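Long-range contact in CRISPR system Cmr subunit Cmr6 (Pyrococcus furiosus, PDB 4W8V), which caps the type III-B Cmr ribonucleoprotein complex together with Cmr1 in CRISPR-based, RNA-guided defence against mobile genetic elements: residues P158-D163 and L195-D200. Sequence-based numbering, arbitrary orientation.
Sequences PILELD and LTVPKD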
loop_
_atom_site.group_PDB
_atom_site.type_symbol
_atom_site.label_atom_id
_atom_site.label_comp_id
_atom_site.label_asym_id
_atom_site.label_seq_id
_atom_site.Cartn_x
_atom_site.Cartn_y
_atom_site.Cartn_z
ATOM N N PRO A 158 -14.242 -14.719 -13.933
ATOM C CA PRO A 158 -12.917 -14.213 -14.330
ATOM C C PRO A 158 -11.981 -15.325 -14.745
ATOM O O PRO A 158 -11.906 -16.357 -14.087
ATOM C CB PRO A 158 -12.406 -13.515 -13.069
ATOM C CG PRO A 158 -13.145 -14.156 -11.956
ATOM C CD PRO A 158 -14.499 -14.526 -12.495
ATOM N N ILE A 159 -11.295 -15.127 -15.861
ATOM C CA ILE A 159 -10.266 -16.066 -16.277
ATOM C C ILE A 159 -8.972 -15.784 -15.518
ATOM O O ILE A 159 -8.375 -14.714 -15.669
ATOM C CB ILE A 159 -10.006 -15.998 -17.785
ATOM C CG1 ILE A 159 -11.269 -16.387 -18.552
ATOM C CG2 ILE A 159 -8.876 -16.922 -18.150
ATOM C CD1 ILE A 159 -11.904 -17.692 -18.079
ATOM N N LEU A 160 -8.556 -16.752 -14.705
ATOM C CA LEU A 160 -7.372 -16.613 -13.862
ATOM C C LEU A 160 -6.174 -17.355 -14.436
ATOM O O LEU A 160 -6.311 -18.479 -14.915
ATOM C CB LEU A 160 -7.664 -17.119 -12.446
ATOM C CG LEU A 160 -8.790 -16.386 -11.713
ATOM C CD1 LEU A 160 -8.955 -16.930 -10.309
ATOM C CD2 LEU A 160 -8.535 -14.892 -11.682
ATOM N N GLU A 161 -4.998 -16.729 -14.383
ATOM C CA GLU A 161 -3.771 -17.388 -14.819
ATOM C C GLU A 161 -2.908 -17.751 -13.614
ATOM O O GLU A 161 -2.750 -16.954 -12.686
ATOM C CB GLU A 161 -2.982 -16.503 -15.788
ATOM C CG GLU A 161 -3.669 -16.222 -17.117
ATOM C CD GLU A 161 -3.803 -17.456 -17.993
ATOM O OE1 GLU A 161 -2.910 -18.328 -17.942
ATOM O OE2 GLU A 161 -4.810 -17.557 -18.731
ATOM N N LEU A 162 -2.369 -18.966 -13.633
ATOM C CA LEU A 162 -1.479 -19.452 -12.584
ATOM C C LEU A 162 -0.026 -19.515 -13.043
ATOM O O LEU A 162 0.289 -20.224 -13.994
ATOM C CB LEU A 162 -1.910 -20.843 -12.123
ATOM C CG LEU A 162 -0.992 -21.411 -11.041
ATOM C CD1 LEU A 162 -1.170 -20.629 -9.748
ATOM C CD2 LEU A 162 -1.262 -22.888 -10.834
ATOM N N ASP A 163 0.858 -18.788 -12.358
ATOM C CA ASP A 163 2.282 -18.835 -12.674
ATOM C C ASP A 163 3.131 -19.045 -11.428
ATOM O O ASP A 163 2.696 -18.808 -10.309
ATOM C CB ASP A 163 2.723 -17.559 -13.388
ATOM C CG ASP A 163 2.259 -17.512 -14.825
ATOM O OD1 ASP A 163 2.994 -18.033 -15.698
ATOM O OD2 ASP A 163 1.164 -16.964 -15.080
ATOM N N LEU A 195 -1.573 -16.068 -8.809
ATOM C CA LEU A 195 -2.735 -15.917 -9.659
ATOM C C LEU A 195 -2.776 -14.526 -10.258
ATOM O O LEU A 195 -2.624 -13.532 -9.541
ATOM C CB LEU A 195 -4.022 -16.179 -8.865
ATOM C CG LEU A 195 -4.239 -17.628 -8.441
ATOM C CD1 LEU A 195 -5.487 -17.740 -7.555
ATOM C CD2 LEU A 195 -4.324 -18.537 -9.664
ATOM N N THR A 196 -2.959 -14.447 -11.571
ATOM C CA THR A 196 -3.166 -13.147 -12.208
ATOM C C THR A 196 -4.647 -12.916 -12.401
ATOM O O THR A 196 -5.339 -13.743 -12.981
ATOM C CB THR A 196 -2.443 -13.029 -13.560
ATOM O OG1 THR A 196 -1.035 -13.152 -13.342
ATOM C CG2 THR A 196 -2.730 -11.679 -14.194
ATOM N N VAL A 197 -5.114 -11.789 -11.876
ATOM C CA VAL A 197 -6.524 -11.422 -11.851
ATOM C C VAL A 197 -6.789 -10.431 -12.970
ATOM O O VAL A 197 -6.035 -9.478 -13.131
ATOM C CB VAL A 197 -6.915 -10.807 -10.491
ATOM C CG1 VAL A 197 -8.347 -10.220 -10.528
ATOM C CG2 VAL A 197 -6.766 -11.840 -9.388
ATOM N N PRO A 198 -7.854 -10.660 -13.769
ATOM C CA PRO A 198 -8.029 -9.783 -14.934
ATOM C C PRO A 198 -8.483 -8.383 -14.552
ATOM O O PRO A 198 -8.755 -8.113 -13.384
ATOM C CB PRO A 198 -9.101 -10.499 -15.767
ATOM C CG PRO A 198 -9.787 -11.446 -14.828
ATOM C CD PRO A 198 -8.764 -11.820 -13.785
ATOM N N LYS A 199 -8.561 -7.493 -15.534
ATOM C CA LYS A 199 -9.058 -6.144 -15.296
ATOM C C LYS A 199 -10.552 -6.174 -14.975
ATOM O O LYS A 199 -11.240 -7.126 -15.322
ATOM C CB LYS A 199 -8.823 -5.248 -16.514
ATOM C CG LYS A 199 -7.437 -5.288 -17.096
ATOM C CD LYS A 199 -7.391 -4.497 -18.387
ATOM C CE LYS A 199 -5.989 -4.439 -18.950
ATOM N NZ LYS A 199 -5.957 -3.589 -20.157
ATOM N N ASP A 200 -11.027 -5.120 -14.319
ATOM C CA ASP A 200 -12.443 -4.919 -14.008
ATOM C C ASP A 200 -13.000 -5.966 -13.059
ATOM O O ASP A 200 -14.136 -6.402 -13.193
ATOM C CB ASP A 200 -13.281 -4.887 -15.286
ATOM C CG ASP A 200 -12.952 -3.705 -16.155
ATOM O OD1 ASP A 200 -12.818 -2.587 -15.611
ATOM O OD2 ASP A 200 -12.816 -3.897 -17.380
HETATM O O HOH W 1 0.001 -15.393 -12.461
#
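E161 and T196 face each other as the hydrogen-bonded pair of an antiparallel β-sheet, in the small three-stranded sheet of the RAMP-superfamily part of Cmr6 that this chain comprises. Strand 192-197 runs in the middle, between 25-28 and the border strand 161-165. The two bonds of the pair are unequal. T196 N gives its hydrogen to E161 O at 2.8 Å, in the plane of that carbonyl, whereas the return bond from E161 N to T196 O is weak at 3.3 Å, although its N-H still points well at the oxygen (166°). E161 O has two further neighbours: the CA-H of L195, with CA 3.2 Å away, and water 1, placed to donate to it, though this water has more acceptors in reach than protons to give. The O of water 1 is also hydrogen-bonded to T196 OG1 at 2.6 Å, and thus links the threonine hydroxyl to the carbonyl across the strands. That hydroxyl sits beside the threonine's own backbone N (chi1 -62°), the N that bonds to E161 O. Backbone bonds continue the pairing between D163 and F194, and along the other edge of the central strand between L195 and V27 and between V197 and L25. On the face opposite E161 and T196, CD1 of L162 meets CD2 of L195 at 3.8 Å, the two side chains set at a slant. Past the strand end P198, with no N-H to offer, packs its CD 3.7 Å from CD2 of L160, the side chains roughly perpendicular, while P198 O accepts a hydrogen bond from T21 OG1. P198 CD also lies 3.5 Å from I159 O.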